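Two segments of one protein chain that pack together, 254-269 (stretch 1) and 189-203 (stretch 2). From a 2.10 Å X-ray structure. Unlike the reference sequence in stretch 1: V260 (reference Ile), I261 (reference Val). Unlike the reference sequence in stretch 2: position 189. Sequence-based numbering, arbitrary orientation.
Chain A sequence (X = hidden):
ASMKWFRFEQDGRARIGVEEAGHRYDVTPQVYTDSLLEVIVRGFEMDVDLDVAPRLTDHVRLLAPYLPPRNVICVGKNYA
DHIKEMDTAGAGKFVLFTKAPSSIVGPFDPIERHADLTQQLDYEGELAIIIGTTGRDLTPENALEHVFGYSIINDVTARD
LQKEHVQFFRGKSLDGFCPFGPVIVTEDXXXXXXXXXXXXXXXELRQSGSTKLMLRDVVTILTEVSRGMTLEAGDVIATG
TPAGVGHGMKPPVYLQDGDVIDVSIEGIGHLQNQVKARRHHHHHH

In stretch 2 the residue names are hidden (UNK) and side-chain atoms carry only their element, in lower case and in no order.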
ATOM      1  N   TYR A 254      19.728 -16.461  10.206  1.00 40.29           N
ATOM      2  CA  TYR A 254      18.748 -15.387  10.475  1.00 44.56           C
ATOM      3  C   TYR A 254      19.483 -14.280  11.221  1.00 48.29           C
ATOM      4  O   TYR A 254      20.495 -14.568  11.939  1.00 43.66           O
ATOM      5  CB  TYR A 254      17.536 -15.956  11.210  1.00 42.54           C
ATOM      6  CG  TYR A 254      16.861 -17.017  10.394  1.00 44.29           C
ATOM      7  CD1 TYR A 254      16.320 -16.703   9.157  1.00 45.78           C
ATOM      8  CD2 TYR A 254      16.840 -18.342  10.803  1.00 46.19           C
ATOM      9  CE1 TYR A 254      15.735 -17.671   8.364  1.00 46.53           C
ATOM     10  CE2 TYR A 254      16.252 -19.322  10.019  1.00 46.58           C
ATOM     11  CZ  TYR A 254      15.712 -18.989   8.790  1.00 50.75           C
ATOM     12  OH  TYR A 254      15.141 -19.944   7.998  1.00 52.43           O
ATOM     13  N   LEU A 255      18.990 -13.065  11.022  1.00 41.28           N
ATOM     14  CA  LEU A 255      19.576 -11.803  11.523  1.00 41.78           C
ATOM     15  C   LEU A 255      19.307 -11.709  13.020  1.00 44.51           C
ATOM     16  O   LEU A 255      18.223 -12.106  13.467  1.00 51.98           O
ATOM     17  CB  LEU A 255      18.943 -10.615  10.786  1.00 39.87           C
ATOM     18  CG  LEU A 255      19.381 -10.451   9.328  1.00 42.86           C
ATOM     19  CD1 LEU A 255      18.485  -9.476   8.556  1.00 40.66           C
ATOM     20  CD2 LEU A 255      20.827 -10.019   9.271  1.00 42.25           C
ATOM     21  N   GLN A 256      20.279 -11.193  13.757  1.00 45.14           N
ATOM     22  CA  GLN A 256      20.208 -11.065  15.228  1.00 47.40           C
ATOM     23  C   GLN A 256      20.511  -9.611  15.561  1.00 41.02           C
ATOM     24  O   GLN A 256      21.096  -8.901  14.700  1.00 44.08           O
ATOM     25  CB  GLN A 256      21.183 -12.041  15.908  1.00 50.17           C
ATOM     26  CG  GLN A 256      20.985 -13.509  15.545  1.00 56.23           C
ATOM     27  CD  GLN A 256      19.581 -14.025  15.774  1.00 58.30           C
ATOM     28  OE1 GLN A 256      18.829 -13.545  16.626  1.00 68.20           O
ATOM     29  NE2 GLN A 256      19.203 -15.021  14.993  1.00 58.34           N
ATOM     30  N   ASP A 257      20.161  -9.203  16.776  1.00 45.75           N
ATOM     31  CA  ASP A 257      20.539  -7.900  17.374  1.00 46.69           C
ATOM     32  C   ASP A 257      22.045  -7.711  17.185  1.00 49.65           C
ATOM     33  O   ASP A 257      22.784  -8.654  17.511  1.00 54.05           O
ATOM     34  CB  ASP A 257      20.161  -7.873  18.856  1.00 54.21           C
ATOM     35  CG  ASP A 257      20.625  -6.625  19.572  1.00 54.90           C
ATOM     36  OD1 ASP A 257      20.223  -5.514  19.157  1.00 51.90           O
ATOM     37  OD2 ASP A 257      21.414  -6.773  20.517  1.00 67.25           O
ATOM     38  N   GLY A 258      22.460  -6.562  16.642  1.00 48.69           N
ATOM     39  CA  GLY A 258      23.868  -6.215  16.363  1.00 47.88           C
ATOM     40  C   GLY A 258      24.284  -6.429  14.913  1.00 45.35           C
ATOM     41  O   GLY A 258      25.264  -5.806  14.492  1.00 51.68           O
ATOM     42  N   ASP A 259      23.578  -7.258  14.150  1.00 43.78           N
ATOM     43  CA  ASP A 259      23.977  -7.580  12.760  1.00 41.01           C
ATOM     44  C   ASP A 259      23.934  -6.324  11.883  1.00 43.28           C
ATOM     45  O   ASP A 259      22.930  -5.597  11.958  1.00 44.88           O
ATOM     46  CB  ASP A 259      23.105  -8.690  12.201  1.00 37.75           C
ATOM     47  CG  ASP A 259      23.491 -10.058  12.724  1.00 43.79           C
ATOM     48  OD1 ASP A 259      24.508 -10.121  13.446  1.00 39.34           O
ATOM     49  OD2 ASP A 259      22.797 -11.052  12.366  1.00 40.66           O
ATOM     50  N   VAL A 260      25.002  -6.074  11.114  1.00 38.85           N
ATOM     51  CA  VAL A 260      25.120  -4.916  10.188  1.00 42.51           C
ATOM     52  C   VAL A 260      24.945  -5.416   8.759  1.00 44.46           C
ATOM     53  O   VAL A 260      25.719  -6.297   8.336  1.00 38.57           O
ATOM     54  CB  VAL A 260      26.456  -4.200  10.353  1.00 44.80           C
ATOM     55  CG1 VAL A 260      26.615  -3.077   9.346  1.00 43.57           C
ATOM     56  CG2 VAL A 260      26.632  -3.699  11.770  1.00 45.68           C
ATOM     57  N   ILE A 261      23.953  -4.874   8.058  1.00 37.96           N
ATOM     58  CA  ILE A 261      23.611  -5.291   6.661  1.00 40.24           C
ATOM     59  C   ILE A 261      24.047  -4.154   5.744  1.00 40.95           C
ATOM     60  O   ILE A 261      23.652  -3.009   6.027  1.00 42.47           O
ATOM     61  CB  ILE A 261      22.114  -5.596   6.521  1.00 41.63           C
ATOM     62  CG1 ILE A 261      21.589  -6.448   7.685  1.00 44.11           C
ATOM     63  CG2 ILE A 261      21.833  -6.263   5.179  1.00 45.71           C
ATOM     64  CD1 ILE A 261      20.141  -6.168   8.008  1.00 48.94           C
ATOM     65  N   ASP A 262      24.881  -4.456   4.746  1.00 41.65           N
ATOM     66  CA  ASP A 262      25.373  -3.491   3.724  1.00 41.77           C
ATOM     67  C   ASP A 262      24.967  -3.964   2.312  1.00 42.50           C
ATOM     68  O   ASP A 262      25.663  -4.844   1.729  1.00 42.57           O
ATOM     69  CB  ASP A 262      26.881  -3.338   3.873  1.00 45.24           C
ATOM     70  CG  ASP A 262      27.542  -2.410   2.867  1.00 53.68           C
ATOM     71  OD1 ASP A 262      26.888  -1.433   2.423  1.00 52.65           O
ATOM     72  OD2 ASP A 262      28.724  -2.682   2.537  1.00 62.98           O
ATOM     73  N   VAL A 263      23.923  -3.356   1.753  1.00 34.44           N
ATOM     74  CA  VAL A 263      23.458  -3.568   0.351  1.00 36.63           C
ATOM     75  C   VAL A 263      24.119  -2.486  -0.512  1.00 38.16           C
ATOM     76  O   VAL A 263      24.128  -1.299  -0.139  1.00 42.43           O
ATOM     77  CB  VAL A 263      21.919  -3.500   0.257  1.00 38.96           C
ATOM     78  CG1 VAL A 263      21.406  -3.787  -1.149  1.00 41.52           C
ATOM     79  CG2 VAL A 263      21.228  -4.404   1.277  1.00 36.67           C
ATOM     80  N   SER A 264      24.680  -2.867  -1.635  1.00 38.00           N
ATOM     81  CA  SER A 264      25.278  -1.909  -2.583  1.00 39.04           C
ATOM     82  C   SER A 264      24.807  -2.273  -3.982  1.00 38.66           C
ATOM     83  O   SER A 264      24.547  -3.482  -4.250  1.00 36.32           O
ATOM     84  CB  SER A 264      26.779  -1.893  -2.480  1.00 43.96           C
ATOM     85  OG  SER A 264      27.300  -3.119  -2.942  1.00 41.58           O
ATOM     86  N   ILE A 265      24.692  -1.253  -4.819  1.00 39.35           N
ATOM     87  CA  ILE A 265      24.345  -1.384  -6.256  1.00 40.80           C
ATOM     88  C   ILE A 265      25.302  -0.465  -6.987  1.00 41.59           C
ATOM     89  O   ILE A 265      25.358   0.711  -6.612  1.00 39.49           O
ATOM     90  CB  ILE A 265      22.881  -1.007  -6.512  1.00 43.76           C
ATOM     91  CG1 ILE A 265      21.953  -1.858  -5.631  1.00 42.78           C
ATOM     92  CG2 ILE A 265      22.582  -1.120  -8.006  1.00 40.90           C
ATOM     93  CD1 ILE A 265      20.482  -1.819  -6.028  1.00 42.77           C
ATOM     94  N   GLU A 266      26.076  -0.995  -7.926  1.00 44.87           N
ATOM     95  CA  GLU A 266      27.141  -0.200  -8.569  1.00 46.97           C
ATOM     96  C   GLU A 266      26.433   0.908  -9.350  1.00 47.90           C
ATOM     97  O   GLU A 266      25.397   0.637  -9.949  1.00 43.99           O
ATOM     98  CB  GLU A 266      28.120  -1.105  -9.338  1.00 58.21           C
ATOM     99  CG  GLU A 266      27.709  -1.508 -10.735  1.00 61.94           C
ATOM    100  CD  GLU A 266      28.479  -2.688 -11.323  1.00 67.29           C
ATOM    101  OE1 GLU A 266      29.586  -3.029 -10.815  1.00 65.70           O
ATOM    102  OE2 GLU A 266      27.962  -3.286 -12.289  1.00 60.46           O
ATOM    103  N   GLY A 267      26.918   2.144  -9.206  1.00 48.68           N
ATOM    104  CA  GLY A 267      26.331   3.349  -9.817  1.00 47.58           C
ATOM    105  C   GLY A 267      25.436   4.087  -8.850  1.00 44.76           C
ATOM    106  O   GLY A 267      25.194   5.254  -9.103  1.00 51.53           O
ATOM    107  N   ILE A 268      24.953   3.443  -7.773  1.00 43.15           N
ATOM    108  CA  ILE A 268      24.023   4.088  -6.800  1.00 41.76           C
ATOM    109  C   ILE A 268      24.736   4.328  -5.462  1.00 42.63           C
ATOM    110  O   ILE A 268      24.763   5.489  -4.957  1.00 46.95           O
ATOM    111  CB  ILE A 268      22.752   3.242  -6.646  1.00 41.92           C
ATOM    112  CG1 ILE A 268      22.218   2.781  -8.008  1.00 40.18           C
ATOM    113  CG2 ILE A 268      21.720   4.004  -5.830  1.00 42.13           C
ATOM    114  CD1 ILE A 268      20.764   2.411  -8.008  1.00 44.20           C
ATOM    115  N   GLY A 269      25.260   3.276  -4.858  1.00 40.40           N
ATOM    116  CA  GLY A 269      26.001   3.413  -3.597  1.00 41.72           C
ATOM    117  C   GLY A 269      25.646   2.295  -2.639  1.00 42.20           C
ATOM    118  O   GLY A 269      25.305   1.149  -3.113  1.00 37.56           O
ATOM    119  N   UNK A 189      21.081   8.671 -16.409  1.00 53.04           N
ATOM    120  CA  UNK A 189      22.460   8.450 -15.906  1.00 58.17           C
ATOM    121  C   UNK A 189      22.694   6.996 -15.492  1.00 60.30           C
ATOM    122  O   UNK A 189      23.730   6.735 -14.854  1.00 63.51           O
ATOM    123  c   UNK A 189      22.722   9.352 -14.724  1.00 56.88           C
ATOM    124  N   UNK A 190      21.784   6.078 -15.804  1.00 60.49           N
ATOM    125  CA  UNK A 190      21.809   4.719 -15.207  1.00 55.66           C
ATOM    126  C   UNK A 190      21.137   3.718 -16.137  1.00 56.33           C
ATOM    127  O   UNK A 190      19.953   3.936 -16.406  1.00 53.10           O
ATOM    128  c   UNK A 190      20.458   2.433 -13.141  1.00 46.06           C
ATOM    129  c   UNK A 190      21.758   1.171 -11.577  1.00 50.53           C
ATOM    130  c   UNK A 190      22.659   2.215 -11.504  1.00 50.42           C
ATOM    131  c   UNK A 190      20.659   1.275 -12.403  1.00 53.04           C
ATOM    132  c   UNK A 190      21.102   4.742 -13.853  1.00 52.00           C
ATOM    133  c   UNK A 190      21.323   3.501 -13.036  1.00 47.84           C
ATOM    134  c   UNK A 190      22.456   3.371 -12.242  1.00 48.71           C
ATOM    135  N   UNK A 191      21.869   2.682 -16.577  1.00 50.71           N
ATOM    136  CA  UNK A 191      21.339   1.535 -17.362  1.00 55.06           C
ATOM    137  C   UNK A 191      21.244   0.344 -16.414  1.00 55.30           C
ATOM    138  O   UNK A 191      22.248  -0.103 -15.871  1.00 53.97           O
ATOM    139  c   UNK A 191      21.703   0.162 -19.547  1.00 65.67           C
ATOM    140  o   UNK A 191      20.857  -0.662 -19.148  1.00 65.37           O
ATOM    141  o   UNK A 191      22.167   0.151 -20.703  1.00 76.59           O
ATOM    142  c   UNK A 191      22.216   1.237 -18.586  1.00 65.73           C
ATOM    143  N   UNK A 192      20.035  -0.179 -16.137  1.00 56.37           N
ATOM    144  CA  UNK A 192      19.888  -1.361 -15.282  1.00 54.19           C
ATOM    145  C   UNK A 192      20.141  -2.742 -15.920  1.00 54.06           C
ATOM    146  O   UNK A 192      19.864  -3.757 -15.248  1.00 56.95           O
ATOM    147  c   UNK A 192      18.744   0.384 -16.572  1.00 52.76           C
ATOM    148  c   UNK A 192      17.752  -0.641 -16.084  1.00 49.37           C
ATOM    149  c   UNK A 192      18.410  -1.220 -14.870  1.00 50.15           C
ATOM    150  N   UNK A 193      20.633  -2.797 -17.165  1.00 52.70           N
ATOM    151  CA  UNK A 193      20.879  -4.064 -17.916  1.00 56.14           C
ATOM    152  C   UNK A 193      21.809  -5.003 -17.136  1.00 48.46           C
ATOM    153  O   UNK A 193      21.534  -6.238 -17.097  1.00 51.79           O
ATOM    154  c   UNK A 193      21.487  -3.775 -19.267  1.00 58.73           C
ATOM    155  N   UNK A 194      22.878  -4.465 -16.552  1.00 47.07           N
ATOM    156  CA  UNK A 194      23.987  -5.310 -16.007  1.00 51.97           C
ATOM    157  C   UNK A 194      24.700  -4.563 -14.881  1.00 50.70           C
ATOM    158  O   UNK A 194      25.879  -4.156 -15.060  1.00 49.62           O
ATOM    159  o   UNK A 194      26.075  -7.214 -15.616  1.00 56.13           O
ATOM    160  c   UNK A 194      26.093  -6.658 -16.733  1.00 55.49           C
ATOM    161  c   UNK A 194      24.942  -5.744 -17.132  1.00 51.60           C
ATOM    162  o   UNK A 194      27.034  -6.778 -17.543  1.00 66.99           O
ATOM    163  N   UNK A 195      23.998  -4.377 -13.763  1.00 45.12           N
ATOM    164  CA  UNK A 195      24.574  -3.738 -12.557  1.00 45.41           C
ATOM    165  C   UNK A 195      24.618  -4.806 -11.464  1.00 42.23           C
ATOM    166  O   UNK A 195      23.703  -5.670 -11.409  1.00 50.05           O
ATOM    167  c   UNK A 195      22.458  -2.741 -11.551  1.00 46.70           C
ATOM    168  c   UNK A 195      23.735  -1.475 -13.284  1.00 51.76           C
ATOM    169  c   UNK A 195      23.830  -2.459 -12.126  1.00 44.34           C
ATOM    170  N   UNK A 196      25.649  -4.717 -10.635  1.00 42.35           N
ATOM    171  CA  UNK A 196      25.948  -5.686  -9.557  1.00 41.36           C
ATOM    172  C   UNK A 196      25.213  -5.253  -8.290  1.00 39.67           C
ATOM    173  O   UNK A 196      25.383  -4.091  -7.874  1.00 34.47           O
ATOM    174  c   UNK A 196      27.444  -8.210  -8.860  1.00 46.70           C
ATOM    175  c   UNK A 196      29.430  -6.821  -8.249  1.00 47.71           C
ATOM    176  c   UNK A 196      27.921  -6.847  -8.396  1.00 46.07           C
ATOM    177  c   UNK A 196      27.461  -5.749  -9.346  1.00 45.23           C
ATOM    178  N   UNK A 197      24.367  -6.147  -7.773  1.00 38.87           N
ATOM    179  CA  UNK A 197      23.655  -5.997  -6.479  1.00 37.18           C
ATOM    180  C   UNK A 197      24.357  -6.929  -5.477  1.00 37.81           C
ATOM    181  O   UNK A 197      24.319  -8.155  -5.658  1.00 40.85           O
ATOM    182  c   UNK A 197      22.147  -6.307  -6.616  1.00 38.39           C
ATOM    183  c   UNK A 197      21.417  -6.140  -5.288  1.00 39.67           C
ATOM    184  c   UNK A 197      21.475  -5.449  -7.701  1.00 38.82           C
ATOM    185  N   UNK A 198      24.925  -6.380  -4.412  1.00 39.38           N
ATOM    186  CA  UNK A 198      25.600  -7.190  -3.368  1.00 37.90           C
ATOM    187  C   UNK A 198      25.039  -6.837  -1.993  1.00 39.79           C
ATOM    188  O   UNK A 198      24.705  -5.633  -1.716  1.00 36.93           O
ATOM    189  c   UNK A 198      27.826  -7.130  -4.654  1.00 40.61           C
ATOM    190  c   UNK A 198      29.330  -7.361  -4.494  1.00 49.00           C
ATOM    191  c   UNK A 198      27.110  -6.963  -3.331  1.00 39.76           C
ATOM    192  o   UNK A 198      29.975  -6.529  -3.836  1.00 50.96           O
ATOM    193  o   UNK A 198      29.852  -8.395  -4.995  1.00 48.23           O
ATOM    194  N   UNK A 199      25.018  -7.851  -1.134  1.00 40.05           N
ATOM    195  CA  UNK A 199      24.735  -7.707   0.306  1.00 42.61           C
ATOM    196  C   UNK A 199      25.861  -8.315   1.137  1.00 35.32           C
ATOM    197  O   UNK A 199      26.223  -9.481   0.902  1.00 39.55           O
ATOM    198  c   UNK A 199      23.389  -8.336   0.628  1.00 39.97           C
ATOM    199  o   UNK A 199      22.528  -7.777  -0.357  1.00 41.26           O
ATOM    200  c   UNK A 199      22.927  -8.023   2.029  1.00 47.11           C
ATOM    201  N   UNK A 200      26.359  -7.547   2.088  1.00 36.71           N
ATOM    202  CA  UNK A 200      27.267  -8.044   3.153  1.00 42.90           C
ATOM    203  C   UNK A 200      26.507  -8.024   4.477  1.00 43.91           C
ATOM    204  O   UNK A 200      25.708  -7.086   4.689  1.00 41.13           O
ATOM    205  n   UNK A 200      32.743  -8.097  -0.668  1.00 50.62           N
ATOM    206  c   UNK A 200      28.544  -7.212   3.211  1.00 42.52           C
ATOM    207  c   UNK A 200      30.694  -6.610   1.978  1.00 46.03           C
ATOM    208  n   UNK A 200      32.612  -8.664   1.546  1.00 49.86           N
ATOM    209  c   UNK A 200      29.438  -7.444   2.006  1.00 44.78           C
ATOM    210  c   UNK A 200      32.242  -7.893   0.539  1.00 50.83           C
ATOM    211  n   UNK A 200      31.365  -6.921   0.727  1.00 48.24           N
ATOM    212  N   UNK A 201      26.697  -9.068   5.277  1.00 38.24           N
ATOM    213  CA  UNK A 201      26.234  -9.132   6.688  1.00 44.23           C
ATOM    214  C   UNK A 201      27.491  -9.233   7.551  1.00 40.43           C
ATOM    215  O   UNK A 201      28.292 -10.167   7.331  1.00 43.58           O
ATOM    216  c   UNK A 201      25.239 -10.290   6.914  1.00 43.27           C
ATOM    217  c   UNK A 201      23.973 -10.084   6.083  1.00 44.46           C
ATOM    218  c   UNK A 201      24.896 -10.483   8.394  1.00 40.57           C
ATOM    219  N   UNK A 202      27.688  -8.259   8.431  1.00 42.03           N
ATOM    220  CA  UNK A 202      28.907  -8.145   9.269  1.00 42.97           C
ATOM    221  C   UNK A 202      30.147  -8.291   8.394  1.00 47.11           C
ATOM    222  O   UNK A 202      31.111  -8.887   8.868  1.00 43.65           O
ATOM    223  n   UNK A 202      27.033 -10.137  11.643  1.00 43.13           N
ATOM    224  o   UNK A 202      27.239  -7.890  11.399  1.00 38.21           O
ATOM    225  c   UNK A 202      27.636  -9.038  11.189  1.00 40.76           C
ATOM    226  c   UNK A 202      28.877  -9.215  10.359  1.00 37.75           C
ATOM    227  N   UNK A 203      30.119  -7.803   7.154  1.00 39.33           N
ATOM    228  CA  UNK A 203      31.315  -7.843   6.298  1.00 43.52           C
ATOM    229  C   UNK A 203      31.386  -9.084   5.423  1.00 42.20           C
ATOM    230  O   UNK A 203      32.132  -9.036   4.451  1.00 43.21           O
TER
HETATM  231  O   HOH W   1      27.110  -3.647  -5.886  1.00 43.19           O
HETATM  232  O   HOH W   2      28.235  -5.826   6.479  1.00 40.91           O

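Position 189 has one side-chain carbon and lies out of reach of stretch 1: A189. Position 190 carries one carbon and a six-carbon ring with no oxygen, which packs obliquely against I268 and meets E266 O at its edge, hence F190. CE1 lies 3.6 Å from I268 CG1, a flat hydrophobic plug for a buried site.

Position 191, two carbons with two oxygens on the second, is D191, exposed and clear of stretch 1. At 192 three carbons close onto the backbone nitrogen: P192, whose ring restricts a loop free of stretch 1. Position 193 has a single carbon, A193, whose N donates to D191 OD1 at 2.9 Å. Position 194 repeats the carboxylate pattern near E266: D194, its oxygens satisfied elsewhere in the structure.

Position 195 has three carbons branched at the first, one touching I265: V195, with CG2 3.9 Å from I265 CG2, apolar in a buried place. Position 196 has four carbons forked at the second, its CB 3.8 Å from E266 OE1: L196, lying alongside E266 at the partly exposed strand end. E266 N donates to L196 O at 3.2 Å, while L196 N gives a weak bond to E266 OE2, also 3.2 Å.

Position 197, again a three-carbon branch, touches I265: V197, its CG2 4.1 Å from I265 CD1 on the buried face. Position 198 has three carbons ending in two oxygens, its CB 3.9 Å from S264 OG: E198, on the more exposed face, where the carboxylate avoids apolar burial. At 199 the first carbon bears one oxygen and one carbon, near I261 and V263: T199. Its CG2 packs 3.8 Å from I261 CG2, while OG1, satisfied elsewhere in the structure, is tolerated in a buried place.

At 200, three carbons, a nitrogen and a carbon with two more nitrogens, with CB 4.3 Å from D262 CB, spell R200. Its end leads away, and NH1 donates to the backbone O of position 203 at 3.0 Å. Position 201, a three-carbon branch near L255 and I261, is V201, compact and apolar on the buried face; CG1 is 4.2 Å from L255 CD2. Position 202 has two carbons, the second bearing one oxygen and one nitrogen, beside D259 and V260: N202. OD1 accepts from V260 N at 2.9 Å and ND2 donates to D259 OD1 at 3.1 Å. Position 203 has no side chain, G203; its backbone angles call for glycine.

The contact is an antiparallel strand pair. E198 N donates to S264 O at 2.9 Å and S264 N to E198 O at 2.8 Å; R200 N to D262 O and D262 N to R200 O are both 2.8 Å. I261, V263 and I265 meet V201, T199 and V197 on the buried face; N202 secures one end, and F190 packs near the other.

Stretch 2 189-203: AFDPADVLVETRVNG
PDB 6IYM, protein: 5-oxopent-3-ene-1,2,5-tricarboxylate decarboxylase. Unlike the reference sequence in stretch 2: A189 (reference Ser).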